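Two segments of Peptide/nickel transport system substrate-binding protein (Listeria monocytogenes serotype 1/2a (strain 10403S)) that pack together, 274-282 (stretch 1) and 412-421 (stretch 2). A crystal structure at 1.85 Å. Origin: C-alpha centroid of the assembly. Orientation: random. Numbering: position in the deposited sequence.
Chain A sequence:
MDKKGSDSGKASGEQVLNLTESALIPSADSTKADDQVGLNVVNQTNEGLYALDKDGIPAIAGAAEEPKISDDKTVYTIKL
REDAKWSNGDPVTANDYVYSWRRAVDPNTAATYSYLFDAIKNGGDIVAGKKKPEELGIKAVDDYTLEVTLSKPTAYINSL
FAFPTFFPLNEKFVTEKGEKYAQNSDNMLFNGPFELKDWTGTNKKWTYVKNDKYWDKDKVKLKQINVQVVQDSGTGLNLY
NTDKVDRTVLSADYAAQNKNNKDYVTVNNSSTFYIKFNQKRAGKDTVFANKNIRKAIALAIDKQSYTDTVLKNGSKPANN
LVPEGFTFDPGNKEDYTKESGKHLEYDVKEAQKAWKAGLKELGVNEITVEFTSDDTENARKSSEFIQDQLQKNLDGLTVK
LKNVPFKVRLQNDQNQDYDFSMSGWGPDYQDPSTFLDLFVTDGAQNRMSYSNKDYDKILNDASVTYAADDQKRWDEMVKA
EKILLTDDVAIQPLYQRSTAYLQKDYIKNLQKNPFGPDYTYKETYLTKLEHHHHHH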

# COMPACT_ATOMS: atom_id res chain seq x y z
N TYR A 274 -3.65 11.21 -3.06
CA TYR A 274 -3.18 12.55 -2.82
C TYR A 274 -2.21 12.94 -3.91
O TYR A 274 -1.60 12.09 -4.54
CB TYR A 274 -2.52 12.68 -1.45
CG TYR A 274 -1.46 11.64 -1.14
CD1 TYR A 274 -1.82 10.43 -0.54
CD2 TYR A 274 -0.11 11.85 -1.44
CE1 TYR A 274 -0.89 9.46 -0.24
CE2 TYR A 274 0.84 10.87 -1.14
CZ TYR A 274 0.44 9.68 -0.54
OH TYR A 274 1.33 8.69 -0.23
N ILE A 275 -2.09 14.25 -4.08
CA ILE A 275 -1.09 14.84 -4.96
C ILE A 275 0.23 14.92 -4.19
O ILE A 275 0.28 15.52 -3.11
CB ILE A 275 -1.48 16.27 -5.41
CG1 ILE A 275 -2.88 16.31 -6.03
CG2 ILE A 275 -0.43 16.83 -6.36
CD1 ILE A 275 -3.01 15.58 -7.35
N LYS A 276 1.29 14.37 -4.76
CA LYS A 276 2.66 14.60 -4.28
C LYS A 276 3.35 15.74 -5.03
O LYS A 276 3.35 15.79 -6.26
CB LYS A 276 3.48 13.32 -4.42
CG LYS A 276 3.04 12.21 -3.50
CD LYS A 276 3.95 11.00 -3.57
CE LYS A 276 5.25 11.22 -2.83
NZ LYS A 276 6.02 9.96 -2.82
N PHE A 277 3.99 16.64 -4.28
CA PHE A 277 4.71 17.78 -4.84
C PHE A 277 6.21 17.55 -4.68
O PHE A 277 6.76 17.75 -3.59
CB PHE A 277 4.33 19.04 -4.06
CG PHE A 277 2.88 19.44 -4.22
CD1 PHE A 277 2.39 19.83 -5.47
CD2 PHE A 277 2.02 19.46 -3.13
CE1 PHE A 277 1.06 20.21 -5.62
CE2 PHE A 277 0.69 19.86 -3.28
CZ PHE A 277 0.21 20.22 -4.52
N ASN A 278 6.88 17.14 -5.76
CA ASN A 278 8.33 16.94 -5.69
C ASN A 278 9.03 18.28 -5.71
O ASN A 278 8.91 19.05 -6.68
CB ASN A 278 8.86 16.08 -6.84
CG ASN A 278 10.33 15.73 -6.68
OD1 ASN A 278 10.89 15.83 -5.58
ND2 ASN A 278 10.97 15.36 -7.78
N GLN A 279 9.79 18.54 -4.66
CA GLN A 279 10.49 19.81 -4.51
C GLN A 279 11.88 19.85 -5.13
O GLN A 279 12.47 20.93 -5.24
CB GLN A 279 10.58 20.17 -3.03
CG GLN A 279 9.23 20.17 -2.35
CD GLN A 279 9.23 20.83 -0.99
OE1 GLN A 279 10.09 21.67 -0.70
NE2 GLN A 279 8.25 20.49 -0.17
N LYS A 280 12.41 18.70 -5.53
CA LYS A 280 13.77 18.63 -6.09
C LYS A 280 13.88 17.48 -7.07
O LYS A 280 13.58 16.33 -6.72
CB LYS A 280 14.80 18.45 -4.98
CG LYS A 280 16.23 18.40 -5.49
CD LYS A 280 17.23 18.56 -4.35
CE LYS A 280 17.32 19.99 -3.86
NZ LYS A 280 18.60 20.19 -3.12
N ARG A 281 14.34 17.78 -8.28
CA ARG A 281 14.43 16.80 -9.34
C ARG A 281 15.79 16.94 -10.02
O ARG A 281 16.21 18.05 -10.34
CB ARG A 281 13.30 17.05 -10.33
CG ARG A 281 13.31 16.14 -11.52
CD ARG A 281 12.11 16.37 -12.41
NE ARG A 281 12.07 15.30 -13.40
CZ ARG A 281 11.06 15.06 -14.22
NH1 ARG A 281 9.97 15.79 -14.19
NH2 ARG A 281 11.16 14.04 -15.06
N ALA A 282 16.49 15.82 -10.18
CA ALA A 282 17.83 15.82 -10.73
C ALA A 282 18.78 16.81 -10.03
O ALA A 282 19.63 17.44 -10.67
CB ALA A 282 17.76 16.07 -12.23
N ASN A 412 9.88 5.96 -10.86
CA ASN A 412 10.14 7.40 -11.01
C ASN A 412 9.95 8.12 -9.67
O ASN A 412 10.66 9.08 -9.37
CB ASN A 412 9.23 8.04 -12.07
CG ASN A 412 9.47 7.50 -13.45
OD1 ASN A 412 10.41 6.74 -13.69
ND2 ASN A 412 8.58 7.85 -14.39
N ASP A 413 8.99 7.65 -8.86
CA ASP A 413 8.78 8.19 -7.51
C ASP A 413 10.03 7.97 -6.66
O ASP A 413 10.59 8.95 -6.13
CB ASP A 413 7.54 7.56 -6.86
CG ASP A 413 7.25 8.13 -5.49
OD1 ASP A 413 6.87 9.33 -5.43
OD2 ASP A 413 7.41 7.39 -4.47
N GLN A 414 10.51 6.74 -6.58
CA GLN A 414 11.74 6.43 -5.82
C GLN A 414 12.94 7.26 -6.29
O GLN A 414 13.74 7.69 -5.46
CB GLN A 414 12.13 4.94 -5.91
CG GLN A 414 11.21 3.96 -5.19
CD GLN A 414 11.17 4.22 -3.69
OE1 GLN A 414 12.23 4.26 -3.04
NE2 GLN A 414 9.96 4.45 -3.14
N ASN A 415 13.04 7.48 -7.60
CA ASN A 415 14.13 8.26 -8.21
C ASN A 415 13.95 9.79 -8.14
O ASN A 415 14.85 10.53 -8.53
CB ASN A 415 14.32 7.87 -9.69
CG ASN A 415 14.79 6.43 -9.88
OD1 ASN A 415 15.37 5.82 -8.98
ND2 ASN A 415 14.54 5.89 -11.07
N GLN A 416 12.80 10.25 -7.64
CA GLN A 416 12.43 11.67 -7.70
C GLN A 416 12.45 12.26 -9.10
O GLN A 416 12.73 13.44 -9.30
CB GLN A 416 13.25 12.50 -6.71
CG GLN A 416 12.61 12.47 -5.35
CD GLN A 416 13.39 13.20 -4.30
OE1 GLN A 416 14.16 12.61 -3.58
NE2 GLN A 416 13.16 14.51 -4.20
N ASP A 417 12.10 11.45 -10.08
CA ASP A 417 12.12 11.85 -11.47
C ASP A 417 10.69 12.14 -11.87
O ASP A 417 10.10 11.43 -12.68
CB ASP A 417 12.78 10.73 -12.29
CG ASP A 417 13.25 11.18 -13.64
OD1 ASP A 417 13.68 12.35 -13.81
OD2 ASP A 417 13.21 10.34 -14.57
N TYR A 418 10.13 13.19 -11.29
CA TYR A 418 8.75 13.61 -11.54
C TYR A 418 8.60 15.04 -10.99
O TYR A 418 9.46 15.50 -10.23
CB TYR A 418 7.74 12.62 -10.91
CG TYR A 418 7.61 12.71 -9.40
CD1 TYR A 418 8.55 12.09 -8.58
CD2 TYR A 418 6.55 13.39 -8.80
CE1 TYR A 418 8.48 12.19 -7.19
CE2 TYR A 418 6.43 13.45 -7.40
CZ TYR A 418 7.41 12.84 -6.61
OH TYR A 418 7.35 12.91 -5.25
N ASP A 419 7.56 15.75 -11.39
CA ASP A 419 7.28 17.08 -10.85
C ASP A 419 6.21 17.00 -9.77
O ASP A 419 6.40 17.40 -8.62
CB ASP A 419 6.81 18.03 -11.94
CG ASP A 419 7.86 18.30 -12.99
OD1 ASP A 419 9.07 18.10 -12.74
OD2 ASP A 419 7.44 18.74 -14.08
N PHE A 420 5.06 16.48 -10.17
CA PHE A 420 3.98 16.16 -9.25
C PHE A 420 3.21 14.97 -9.79
O PHE A 420 3.29 14.67 -10.99
CB PHE A 420 3.12 17.39 -8.86
CG PHE A 420 2.25 17.98 -9.95
CD1 PHE A 420 2.69 18.18 -11.24
CD2 PHE A 420 0.98 18.44 -9.62
CE1 PHE A 420 1.86 18.76 -12.21
CE2 PHE A 420 0.15 19.04 -10.58
CZ PHE A 420 0.60 19.20 -11.87
N SER A 421 2.49 14.28 -8.91
CA SER A 421 1.90 13.00 -9.25
C SER A 421 0.68 12.68 -8.43
O SER A 421 0.46 13.28 -7.37
CB SER A 421 2.94 11.89 -9.05
OG SER A 421 3.22 11.67 -7.67
O HOH W 1 5.24 7.17 -2.07
O HOH W 2 15.73 13.28 -9.42

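Three salt bridges tie the two stretches together. Lys276 NZ lies 2.8 Å from Asp413 OD1, in the helical start of stretch 2. The lysine is buried, so the carboxylate offsets a charge that bulk solvent cannot reach freely. Water 1 sits beside the pair, accepting a hydrogen bond from Lys276 NZ at 3.0 Å and lying 3.2 Å from Asp413 OD2.

Arg281 makes the other two. Its side chain is extended, with chi1 to chi3 all t, and this brings the guanidinium to two carboxylates. Arg281 NH1 donates to Asp419 OD1 at 2.9 Å, near the plane of the guanidinium, where its N-H bonds point. Arg281 NH2 reaches Asp417 OD1 at 3.3 Å. Arg281 NE adds a weak bond to Asp417 OD1 at 3.4 Å. Asp417 O and Tyr418 N lie over one face of the guanidinium, so the arginine also packs against backbone.

The backbones run antiparallel. Lys276 and Ser421 form a hydrogen-bonded pair: Lys276 N donates to Ser421 O at 2.9 Å, and Ser421 N donates to Lys276 O at 3.2 Å. Phe277 and Phe420 form the adjacent non-hydrogen-bonded pair, with CA atoms 4.8 Å apart. Just beyond the two paired positions, Asn278 N donates to Asp419 O at 2.9 Å. Two CA-H...O contacts support the pairing: Ile275 CA to Ser421 O at 3.3 Å, and Phe420 CA to Lys276 O at 3.1 Å.

Asn278 is the polar hub of the loop. Its CB points toward stretch 2, and its amide uses both ends. Asn278 ND2 donates to Tyr418 O at 2.9 Å. Asn278 OD1 accepts from Gln416 NE2 at 3.0 Å and, within its own stretch, from Lys280 N at 3.2 Å. The side chain thus joins the turn of stretch 1 to the backbone and side chain of stretch 2.

Gln416 is the first residue to leave helical phi/psi. Its positive phi belongs to a Schellman motif, with Gln416 N bonded to Asp413 O at 3.0 Å and Asp417 N to Asn412 O at 2.9 Å. Its CB points toward stretch 1. Water 2 bridges the stretches here: it accepts from Ala282 N at 2.8 Å and donates to Asn415 O at 3.0 Å, with a weak bond to Gln416 O at 3.0 Å.

Packing completes the contact. Asn278 CB lies over the face of the Tyr418 ring, 3.8 Å from its centroid, in a CH-pi contact. Lys276 CE comes within 3.6 Å of Tyr418 OH, so the lysine's aliphatic chain packs on its way to Asp413. Lys276 and Ser421 share one face of the sheet, with Lys276 CB 3.7 Å from Ser421 OG. Phe277 and Phe420 share the other face, where Phe277 CD1 approaches Phe420 CB at 4.2 Å. Ile275 CG2 meets the edge of the Phe420 ring, 3.9 Å from Phe420 CD2. Together the stretches bury 719 Å², both sides summed.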